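Local coordinates for protein tryptophanyl-tRNA synthetase (Mycoplasma pneumoniae, PDB 2YY5) that probably catalyses the ATP-dependent attachment of tryptophan to its cognate tRNA, as a homodimeric aminoacyl-tRNA synthetase of class 1, at residues L80-L86 with C317-K322; V224-A230 with K288-T292; K237-A241 with L275-F279; I143-P148 with K178-P182. The protein carries 1 engineered substitution. One frame throughout, in Å; residues are numbered along the deposited sequence.

Four contacts illustrate how a class 1 synthetase joins parts of its chain that are distant in sequence. From the N terminus, the first segment reached is on strand 78-82, and interaction 1 closes the longest loop by bringing helix 311-340 back onto it. The other three contacts lie within that loop. Interaction 4 closes first, joining the lead-ins to the parallel strands 150-152 and 183-185. Interaction 2 then pairs helix 220-228 with helix 284-308, and interaction 3 sits within its span, on a loop and a short helix. Interactions 2 and 3 touch through Ala290 and Phe279. Interactions 1 and 4 meet where Phe81 and Leu86 pack on Tyr146, whereas interactions 1 and 2 lie on opposite sides of the chain's centre.

Interaction 1: residues L80-L86 with C317-K322; sequences LFLQSDL and CLQAGK
In the nucleotide-binding fold of a class 1 synthetase, an edge strand of the parallel sheet formed by 6-11, 37-42 and 78-82 carries a helix across its end, and here Phe81 meets Gly321 with their CA atoms 4.6 Å apart. Strand 80-82 and helix 317-322 run nearly perpendicular, at 92°. Glycine at 321 permits this closeness: its CA lies 3.5 Å from Leu80 O in a CA-H...O contact, and Phe81 CB rests on its backbone. The Phe81 ring itself turns off toward Phe41 and Tyr146, its side chain about 9 Å from the bound tryptophanyl adenylate analogue.

Two apolar contacts come from the preceding turn. Leu80 CD2 packs on Cys317 SG, while Leu318 sends its CD2 branch against the peptide between Phe81 and Leu82. One water joins the parts, accepting from Leu82 N and donating to both Asp85 OD1 and Leu318 O, which fixes the carboxylate beside the helix. The other carboxylate oxygen, OD2, is held by Ser344 N of the second subunit, placing the contact in the dimer interface. Lys322 lays its aliphatic chain across Asp85 CB at about a right angle, with CG 3.9 Å from it. A bend at the last torsion (chi4 -62°) then brings NZ to the backbone rather than the carboxylate, hydrogen-bonding Asp85 O at 3.1 Å, only 20° from the carbonyl plane.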
# COMPACT_ATOMS: atom_id res chain seq x y z
N LEU B 80 -8.77 -17.57 12.76
CA LEU B 80 -9.16 -17.39 11.36
C LEU B 80 -9.75 -15.99 11.17
O LEU B 80 -10.79 -15.67 11.75
CB LEU B 80 -10.19 -18.46 10.98
CG LEU B 80 -10.91 -18.36 9.63
CD1 LEU B 80 -9.92 -18.41 8.46
CD2 LEU B 80 -11.92 -19.50 9.54
N PHE B 81 -9.10 -15.17 10.36
CA PHE B 81 -9.59 -13.81 10.15
C PHE B 81 -9.62 -13.35 8.70
O PHE B 81 -9.15 -14.05 7.81
CB PHE B 81 -8.74 -12.84 10.98
CG PHE B 81 -7.29 -12.75 10.53
CD1 PHE B 81 -6.84 -11.64 9.83
CD2 PHE B 81 -6.38 -13.74 10.89
CE1 PHE B 81 -5.48 -11.50 9.50
CE2 PHE B 81 -5.02 -13.60 10.57
CZ PHE B 81 -4.57 -12.48 9.87
N LEU B 82 -10.19 -12.17 8.46
CA LEU B 82 -10.28 -11.60 7.12
C LEU B 82 -9.26 -10.47 7.04
O LEU B 82 -9.40 -9.46 7.73
CB LEU B 82 -11.68 -11.05 6.84
CG LEU B 82 -11.83 -10.47 5.43
CD1 LEU B 82 -11.79 -11.62 4.44
CD2 LEU B 82 -13.13 -9.70 5.28
N GLN B 83 -8.25 -10.65 6.19
CA GLN B 83 -7.18 -9.68 6.01
C GLN B 83 -7.62 -8.21 6.02
O GLN B 83 -7.04 -7.39 6.72
CB GLN B 83 -6.43 -10.00 4.70
CG GLN B 83 -5.25 -9.09 4.40
CD GLN B 83 -4.55 -9.48 3.10
OE1 GLN B 83 -5.17 -10.03 2.20
NE2 GLN B 83 -3.26 -9.17 3.01
N SER B 84 -8.65 -7.89 5.25
CA SER B 84 -9.13 -6.52 5.19
C SER B 84 -9.69 -5.98 6.51
O SER B 84 -9.87 -4.76 6.64
CB SER B 84 -10.19 -6.38 4.08
OG SER B 84 -11.39 -7.07 4.39
N ASP B 85 -10.00 -6.86 7.47
CA ASP B 85 -10.54 -6.40 8.75
C ASP B 85 -9.47 -5.72 9.59
O ASP B 85 -9.78 -5.06 10.59
CB ASP B 85 -11.13 -7.56 9.55
CG ASP B 85 -12.60 -7.82 9.22
OD1 ASP B 85 -13.08 -8.93 9.52
OD2 ASP B 85 -13.27 -6.92 8.68
N LEU B 86 -8.21 -5.90 9.20
CA LEU B 86 -7.09 -5.30 9.91
C LEU B 86 -6.30 -4.26 9.10
O LEU B 86 -5.50 -4.61 8.24
CB LEU B 86 -6.12 -6.39 10.39
CG LEU B 86 -6.56 -7.26 11.56
CD1 LEU B 86 -7.75 -8.13 11.14
CD2 LEU B 86 -5.39 -8.14 12.02
N CYS B 317 -17.04 -15.87 13.85
CA CYS B 317 -15.72 -16.44 13.69
C CYS B 317 -14.72 -15.37 13.27
O CYS B 317 -13.67 -15.19 13.90
CB CYS B 317 -15.75 -17.54 12.63
SG CYS B 317 -14.12 -18.14 12.22
N LEU B 318 -15.07 -14.65 12.21
CA LEU B 318 -14.20 -13.61 11.69
C LEU B 318 -14.10 -12.48 12.71
O LEU B 318 -13.04 -11.87 12.87
CB LEU B 318 -14.77 -13.08 10.36
CG LEU B 318 -14.66 -14.09 9.22
CD1 LEU B 318 -15.44 -13.58 8.01
CD2 LEU B 318 -13.17 -14.31 8.88
N GLN B 319 -15.18 -12.23 13.42
CA GLN B 319 -15.18 -11.18 14.42
C GLN B 319 -14.17 -11.48 15.54
O GLN B 319 -13.44 -10.59 15.97
CB GLN B 319 -16.60 -10.98 14.97
CG GLN B 319 -17.04 -9.53 14.94
CD GLN B 319 -16.92 -8.92 13.56
OE1 GLN B 319 -16.75 -7.70 13.42
NE2 GLN B 319 -17.03 -9.75 12.53
N ALA B 320 -14.13 -12.73 15.98
CA ALA B 320 -13.20 -13.14 17.03
C ALA B 320 -11.78 -13.24 16.47
O ALA B 320 -10.81 -12.89 17.14
CB ALA B 320 -13.63 -14.48 17.63
N GLY B 321 -11.65 -13.75 15.25
CA GLY B 321 -10.34 -13.85 14.65
C GLY B 321 -9.76 -12.45 14.54
O GLY B 321 -8.62 -12.20 14.92
N LYS B 322 -10.57 -11.53 14.02
CA LYS B 322 -10.20 -10.13 13.87
C LYS B 322 -9.53 -9.61 15.15
O LYS B 322 -8.42 -9.06 15.12
CB LYS B 322 -11.45 -9.29 13.59
CG LYS B 322 -11.21 -7.79 13.43
CD LYS B 322 -12.51 -7.03 13.59
CE LYS B 322 -12.53 -5.73 12.80
NZ LYS B 322 -11.50 -4.74 13.20
O HOH W 1 -11.51 -10.89 10.55

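Interaction 2: residues V224-A230 with K288-T292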
# COMPACT_ATOMS: atom_id res chain seq x y z
N VAL B 224 -16.32 -37.17 -11.81
CA VAL B 224 -16.21 -38.44 -12.52
C VAL B 224 -15.68 -38.25 -13.94
O VAL B 224 -14.73 -38.92 -14.35
CB VAL B 224 -17.57 -39.17 -12.60
CG1 VAL B 224 -17.50 -40.31 -13.61
CG2 VAL B 224 -17.95 -39.72 -11.25
N LYS B 225 -16.29 -37.33 -14.69
CA LYS B 225 -15.86 -37.09 -16.07
C LYS B 225 -14.42 -36.58 -16.17
O LYS B 225 -13.63 -37.05 -16.99
CB LYS B 225 -16.80 -36.10 -16.76
CG LYS B 225 -16.54 -35.95 -18.27
CD LYS B 225 -17.20 -34.70 -18.86
CE LYS B 225 -16.48 -33.42 -18.43
NZ LYS B 225 -17.05 -32.18 -19.05
N LYS B 226 -14.08 -35.60 -15.33
CA LYS B 226 -12.75 -35.01 -15.36
C LYS B 226 -11.62 -36.00 -15.12
O LYS B 226 -10.60 -35.95 -15.80
CB LYS B 226 -12.65 -33.87 -14.34
CG LYS B 226 -13.49 -32.68 -14.70
CD LYS B 226 -13.32 -31.55 -13.71
CE LYS B 226 -14.06 -30.33 -14.21
NZ LYS B 226 -13.88 -29.18 -13.31
N ILE B 227 -11.82 -36.88 -14.15
CA ILE B 227 -10.81 -37.86 -13.82
C ILE B 227 -10.71 -38.94 -14.88
O ILE B 227 -9.60 -39.36 -15.25
CB ILE B 227 -11.10 -38.46 -12.43
CG1 ILE B 227 -10.89 -37.37 -11.37
CG2 ILE B 227 -10.20 -39.64 -12.15
CD1 ILE B 227 -11.48 -37.67 -10.02
N ARG B 228 -11.85 -39.38 -15.39
CA ARG B 228 -11.87 -40.41 -16.43
C ARG B 228 -11.08 -39.95 -17.65
O ARG B 228 -10.54 -40.77 -18.38
CB ARG B 228 -13.30 -40.69 -16.87
CG ARG B 228 -13.40 -41.78 -17.93
CD ARG B 228 -13.72 -43.10 -17.28
NE ARG B 228 -15.01 -43.01 -16.59
CZ ARG B 228 -15.54 -43.98 -15.86
NH1 ARG B 228 -16.72 -43.80 -15.28
NH2 ARG B 228 -14.91 -45.13 -15.71
N GLN B 229 -11.03 -38.64 -17.86
CA GLN B 229 -10.33 -38.05 -19.00
C GLN B 229 -8.92 -37.59 -18.68
O GLN B 229 -8.24 -37.02 -19.54
CB GLN B 229 -11.10 -36.84 -19.53
CG GLN B 229 -12.57 -37.04 -19.81
CD GLN B 229 -13.26 -35.72 -20.07
OE1 GLN B 229 -13.29 -34.84 -19.20
NE2 GLN B 229 -13.81 -35.56 -21.27
N ALA B 230 -8.48 -37.80 -17.44
CA ALA B 230 -7.13 -37.37 -17.04
C ALA B 230 -6.10 -37.94 -17.99
O ALA B 230 -6.06 -39.15 -18.23
CB ALA B 230 -6.84 -37.83 -15.61
N LYS B 288 -7.90 -44.46 -12.09
CA LYS B 288 -8.85 -43.36 -12.19
C LYS B 288 -10.09 -43.65 -11.36
O LYS B 288 -10.66 -42.76 -10.72
CB LYS B 288 -9.24 -43.12 -13.64
CG LYS B 288 -8.16 -42.44 -14.45
CD LYS B 288 -8.58 -42.21 -15.90
CE LYS B 288 -7.50 -41.44 -16.66
NZ LYS B 288 -7.82 -41.28 -18.09
N ASN B 289 -10.51 -44.92 -11.38
CA ASN B 289 -11.67 -45.37 -10.63
C ASN B 289 -11.50 -45.14 -9.14
O ASN B 289 -12.38 -44.60 -8.49
CB ASN B 289 -11.91 -46.86 -10.87
CG ASN B 289 -12.97 -47.11 -11.93
OD1 ASN B 289 -12.70 -47.07 -13.12
ND2 ASN B 289 -14.19 -47.36 -11.48
N ALA B 290 -10.35 -45.57 -8.61
CA ALA B 290 -10.06 -45.42 -7.19
C ALA B 290 -9.86 -43.95 -6.81
O ALA B 290 -10.22 -43.52 -5.71
CB ALA B 290 -8.82 -46.23 -6.83
N LEU B 291 -9.29 -43.18 -7.74
CA LEU B 291 -9.06 -41.77 -7.51
C LEU B 291 -10.39 -41.04 -7.48
O LEU B 291 -10.61 -40.15 -6.67
CB LEU B 291 -8.18 -41.18 -8.62
CG LEU B 291 -7.89 -39.68 -8.52
CD1 LEU B 291 -7.20 -39.38 -7.19
CD2 LEU B 291 -7.03 -39.24 -9.71
N THR B 292 -11.30 -41.45 -8.37
CA THR B 292 -12.62 -40.84 -8.45
C THR B 292 -13.44 -41.09 -7.19
O THR B 292 -14.24 -40.25 -6.80
CB THR B 292 -13.41 -41.35 -9.67
OG1 THR B 292 -12.79 -40.88 -10.87
CG2 THR B 292 -14.84 -40.86 -9.63
O HOH W 2 -13.94 -41.21 -13.19
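Lys288 stretches from helix 288-292 across to the C-terminal end of helix 224-228, and it opens the sequence of contacts made by the second helix. Its CG lies beside the backbone N and anti to the carbonyl carbon; beyond that the chain is fully extended, running past the Ile227 carbonyl. The ammonium NZ is thereby gripped by two backbone oxygens, Arg228 O and Ala230 O, each 2.8 Å from it. The two bonds differ in direction: NZ stands well above the plane of the Arg228 carbonyl, 59° out of it, but only 15° from that of Ala230. A positive charge at the C-terminal end of a helix would probably be favourable, since the helix dipole puts partial negative charge there. Ala230 CB adds an apolar touch to the lysine chain, 3.8 Å from Lys288 CE.

Further along, Leu291 meets Ile227 through CD2 and CG2, 4.0 Å apart, while Met251 and Ile254 of helix 246-259 touch Leu291. Thr292 comes last. Its hydroxyl donates to Lys288 O one turn back, an acceptor that also takes Thr292 N from the opposite face of its plane. The same OG1 accepts from a water, which donates to Val224 O as well and so bridges the helices. The methyl of Thr292, CG2, packs on Val224 CG2 at 3.7 Å, and Ile227 CG2 and CD1 lie against Thr292 OG1.

The side chain of Ile227 is about 8 Å from that of Met203 in the KMSKS region. With axes 9.4 Å apart at an angle of 147°, these segments form a roughly antiparallel helix pair in the helical part of the synthetase.

Interaction 3: residues K237-A241 with L275-F279; sequences KIRFA and LEAYF
This is a loop docked on a short helix at the periphery of the helical part of the fold: Phe240 and Ile238, from the extended chain between helices 220-228 and 246-259, settle against Glu276 and Phe279. The carboxylate of Glu276 secures the loop backbone. Its OE1 takes a nearly straight hydrogen bond from Phe240 N, 3.0 Å long with an angle of 170° at the hydrogen, although the donor approaches from above the carboxylate plane rather than within it. The glutamate chain is extended beyond CG, which carries the acid across to the loop alongside Arg239 CB. The charged ends are not in contact, Arg239 NH1 lying 6.5 Å from Glu276 OE2.

Glu276 OE1 also sits at the edge of the Phe240 ring, 3.5 Å from CD1. Ring and carboxylate planes are only 17° apart, so the acid approaches the aromatic C-H rim, where a weak electrostatic attraction is plausible. Leu275 CD1 also lies at that ring's edge, near CZ. A second linkage runs through water, which donates to both Ile238 O and Glu276 O and ties the two backbones together.

Ile238 supplies the apolar half. Its CG2 and CD1 both rest against Phe279 CB, CG2 at 3.5 Å, and the side chains cross at a slant. The Phe279 ring leads away from the loop, with Tyr278 CD2 over the centre of one face.

Around this contact, helix 246-259 backs Ile238 and Phe240 through Leu252 and meets Phe279 through Leu255, while helix 284-308 presents Leu287 to both Ile238 and Phe279.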
# COMPACT_ATOMS: atom_id res chain seq x y z
N LYS B 237 2.14 -48.32 -16.96
CA LYS B 237 2.85 -48.72 -15.75
C LYS B 237 2.52 -47.75 -14.63
O LYS B 237 2.91 -46.58 -14.68
CB LYS B 237 4.36 -48.71 -15.99
CG LYS B 237 5.14 -49.53 -14.98
CD LYS B 237 5.29 -50.98 -15.43
CE LYS B 237 3.95 -51.68 -15.65
NZ LYS B 237 4.12 -53.02 -16.29
N ILE B 238 1.79 -48.23 -13.63
CA ILE B 238 1.42 -47.37 -12.50
C ILE B 238 2.50 -47.37 -11.43
O ILE B 238 2.75 -48.38 -10.77
CB ILE B 238 0.08 -47.81 -11.88
CG1 ILE B 238 -1.04 -47.70 -12.93
CG2 ILE B 238 -0.26 -46.93 -10.69
CD1 ILE B 238 -2.32 -48.44 -12.56
N ARG B 239 3.15 -46.22 -11.28
CA ARG B 239 4.22 -46.03 -10.31
C ARG B 239 4.47 -44.54 -10.18
O ARG B 239 3.94 -43.75 -10.96
CB ARG B 239 5.50 -46.70 -10.81
CG ARG B 239 6.01 -46.12 -12.12
CD ARG B 239 7.29 -46.81 -12.53
NE ARG B 239 7.31 -47.11 -13.95
CZ ARG B 239 7.96 -48.14 -14.48
NH1 ARG B 239 8.63 -48.97 -13.69
NH2 ARG B 239 7.92 -48.36 -15.79
N PHE B 240 5.29 -44.16 -9.20
CA PHE B 240 5.62 -42.75 -9.00
C PHE B 240 6.83 -42.37 -9.84
O PHE B 240 7.96 -42.76 -9.53
CB PHE B 240 5.91 -42.46 -7.52
CG PHE B 240 4.70 -42.56 -6.63
CD1 PHE B 240 4.27 -43.79 -6.15
CD2 PHE B 240 3.99 -41.42 -6.28
CE1 PHE B 240 3.14 -43.89 -5.33
CE2 PHE B 240 2.86 -41.50 -5.46
CZ PHE B 240 2.43 -42.74 -4.98
N ALA B 241 6.60 -41.61 -10.90
CA ALA B 241 7.70 -41.18 -11.76
C ALA B 241 7.43 -39.78 -12.30
O ALA B 241 7.26 -39.59 -13.50
CB ALA B 241 7.88 -42.16 -12.92
N LEU B 275 0.68 -48.88 -2.70
CA LEU B 275 -0.09 -48.55 -3.91
C LEU B 275 0.52 -49.12 -5.20
O LEU B 275 -0.20 -49.64 -6.06
CB LEU B 275 -0.23 -47.03 -4.05
CG LEU B 275 -1.01 -46.23 -3.00
CD1 LEU B 275 -1.20 -44.80 -3.53
CD2 LEU B 275 -2.37 -46.87 -2.74
N GLU B 276 1.83 -49.01 -5.35
CA GLU B 276 2.48 -49.53 -6.54
C GLU B 276 2.27 -51.03 -6.63
O GLU B 276 2.04 -51.57 -7.72
CB GLU B 276 3.98 -49.22 -6.53
CG GLU B 276 4.32 -47.75 -6.76
CD GLU B 276 5.73 -47.56 -7.29
OE1 GLU B 276 6.18 -46.40 -7.42
OE2 GLU B 276 6.38 -48.58 -7.59
N ALA B 277 2.35 -51.72 -5.49
CA ALA B 277 2.15 -53.17 -5.46
C ALA B 277 0.70 -53.51 -5.81
O ALA B 277 0.43 -54.48 -6.52
CB ALA B 277 2.51 -53.73 -4.09
N TYR B 278 -0.23 -52.70 -5.33
CA TYR B 278 -1.64 -52.93 -5.60
C TYR B 278 -1.97 -52.74 -7.09
O TYR B 278 -2.63 -53.57 -7.70
CB TYR B 278 -2.50 -51.96 -4.77
CG TYR B 278 -3.97 -52.11 -5.05
CD1 TYR B 278 -4.73 -53.08 -4.40
CD2 TYR B 278 -4.60 -51.32 -6.02
CE1 TYR B 278 -6.07 -53.27 -4.70
CE2 TYR B 278 -5.94 -51.51 -6.33
CZ TYR B 278 -6.67 -52.49 -5.67
OH TYR B 278 -8.00 -52.68 -5.99
N PHE B 279 -1.51 -51.63 -7.65
CA PHE B 279 -1.78 -51.34 -9.06
C PHE B 279 -0.85 -52.10 -9.99
O PHE B 279 -0.90 -51.95 -11.22
CB PHE B 279 -1.69 -49.84 -9.29
CG PHE B 279 -2.83 -49.09 -8.70
CD1 PHE B 279 -4.09 -49.15 -9.29
CD2 PHE B 279 -2.68 -48.37 -7.51
CE1 PHE B 279 -5.19 -48.52 -8.70
CE2 PHE B 279 -3.76 -47.74 -6.92
CZ PHE B 279 -5.02 -47.81 -7.52
O HOH W 3 2.36 -51.02 -10.21

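Interaction 4: residues I143-P148 with K178-P182; sequences ILLYQP and KLRLP
Ile143 begins the contact from helix 131-144, pressing its CG2 branch on the ring of Pro182, 3.5 Å from CB. The two side chains cross at about a right angle. This isoleucine lies close to the bound tryptophanyl adenylate analogue, about 4 Å away at the nearest side-chain approach, so Pro182 packs against a residue that borders the ligand. Leu144 follows, setting CD1 against Pro182 CD at 3.9 Å; Thr164 of helix 158-175 touches both aliphatic residues.

The chain then turns at Gln147, which adopts a positive phi of 40° just after the helix. Its side chain, with CG beside the backbone N (chi1 -71°) and a further bend at chi2, reaches across to Leu179 and Arg180. The carbonyls of Gln147 and Pro148 meet the aliphatic part of Arg180, whose CD lies 3.3 Å from Gln147 O and 3.4 Å from Pro148 O. The arginine bends at chi3, and its NE forms a salt bridge with Asp149 OD2. Pro148 completes the walk: its O accepts from a water at 3.0 Å that also donates to Arg180 O, linking the backbones.

Both segments lead into strands, 150-152 and 183-185, which run parallel and are joined through helix 158-175: a beta-alpha-beta crossover of the nucleotide-binding fold of class 1 synthetases.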
# COMPACT_ATOMS: atom_id res chain seq x y z
N ILE B 143 3.11 -11.81 6.60
CA ILE B 143 3.91 -12.77 7.34
C ILE B 143 4.51 -12.13 8.59
O ILE B 143 4.20 -12.52 9.71
CB ILE B 143 5.08 -13.31 6.50
CG1 ILE B 143 4.55 -13.95 5.21
CG2 ILE B 143 5.87 -14.33 7.30
CD1 ILE B 143 5.65 -14.22 4.19
N LEU B 144 5.36 -11.13 8.37
CA LEU B 144 6.04 -10.43 9.45
C LEU B 144 5.19 -9.79 10.54
O LEU B 144 5.70 -9.49 11.63
CB LEU B 144 7.00 -9.40 8.85
CG LEU B 144 8.38 -9.90 8.38
CD1 LEU B 144 8.54 -11.38 8.69
CD2 LEU B 144 8.54 -9.64 6.91
N LEU B 145 3.91 -9.56 10.26
CA LEU B 145 3.03 -8.95 11.26
C LEU B 145 2.82 -9.90 12.44
O LEU B 145 2.59 -9.46 13.57
CB LEU B 145 1.67 -8.63 10.65
CG LEU B 145 1.26 -7.17 10.48
CD1 LEU B 145 -0.14 -7.12 9.86
CD2 LEU B 145 1.30 -6.47 11.83
N TYR B 146 2.90 -11.19 12.18
CA TYR B 146 2.69 -12.19 13.21
C TYR B 146 3.98 -12.90 13.64
O TYR B 146 3.94 -13.79 14.49
CB TYR B 146 1.64 -13.21 12.73
CG TYR B 146 0.34 -12.54 12.37
CD1 TYR B 146 -0.59 -12.21 13.35
CD2 TYR B 146 0.09 -12.12 11.06
CE1 TYR B 146 -1.73 -11.46 13.05
CE2 TYR B 146 -1.04 -11.36 10.74
CZ TYR B 146 -1.95 -11.03 11.74
OH TYR B 146 -3.04 -10.25 11.44
N GLN B 147 5.11 -12.48 13.06
CA GLN B 147 6.41 -13.05 13.40
C GLN B 147 6.34 -14.56 13.59
O GLN B 147 6.85 -15.08 14.57
CB GLN B 147 6.91 -12.43 14.70
CG GLN B 147 7.34 -10.98 14.60
CD GLN B 147 8.51 -10.79 13.67
OE1 GLN B 147 8.38 -10.22 12.59
NE2 GLN B 147 9.68 -11.29 14.08
N PRO B 148 5.75 -15.29 12.63
CA PRO B 148 5.63 -16.74 12.74
C PRO B 148 6.93 -17.50 12.53
O PRO B 148 7.87 -16.97 11.93
CB PRO B 148 4.63 -17.06 11.65
CG PRO B 148 5.11 -16.15 10.55
CD PRO B 148 5.29 -14.83 11.30
N LYS B 178 14.65 -6.19 15.97
CA LYS B 178 14.71 -7.61 16.33
C LYS B 178 13.62 -8.37 15.59
O LYS B 178 12.42 -8.22 15.88
CB LYS B 178 14.52 -7.83 17.84
CG LYS B 178 15.57 -7.21 18.75
CD LYS B 178 15.36 -5.71 18.93
CE LYS B 178 15.91 -5.24 20.28
NZ LYS B 178 15.23 -5.95 21.41
N LEU B 179 14.02 -9.20 14.63
CA LEU B 179 13.06 -9.98 13.86
C LEU B 179 13.39 -11.45 13.88
O LEU B 179 14.44 -11.88 14.34
CB LEU B 179 13.01 -9.49 12.41
CG LEU B 179 11.96 -8.44 12.04
CD1 LEU B 179 12.14 -7.20 12.89
CD2 LEU B 179 12.06 -8.09 10.57
N ARG B 180 12.45 -12.23 13.37
CA ARG B 180 12.60 -13.67 13.28
C ARG B 180 12.31 -13.97 11.81
O ARG B 180 11.25 -13.60 11.30
CB ARG B 180 11.58 -14.35 14.19
CG ARG B 180 11.20 -15.75 13.78
CD ARG B 180 9.98 -16.25 14.55
NE ARG B 180 10.34 -16.85 15.84
CZ ARG B 180 10.51 -16.18 16.97
NH1 ARG B 180 10.84 -16.84 18.07
NH2 ARG B 180 10.34 -14.87 17.02
N LEU B 181 13.24 -14.61 11.13
CA LEU B 181 13.04 -14.94 9.73
C LEU B 181 12.04 -16.08 9.58
O LEU B 181 12.22 -17.16 10.12
CB LEU B 181 14.37 -15.32 9.09
CG LEU B 181 15.46 -14.24 9.22
CD1 LEU B 181 16.71 -14.73 8.51
CD2 LEU B 181 14.97 -12.91 8.63
N PRO B 182 10.95 -15.84 8.84
CA PRO B 182 9.95 -16.89 8.66
C PRO B 182 10.51 -18.02 7.80
O PRO B 182 11.22 -17.78 6.84
CB PRO B 182 8.81 -16.16 7.97
CG PRO B 182 9.54 -15.16 7.11
CD PRO B 182 10.60 -14.63 8.07
O HOH W 4 8.54 -14.27 10.92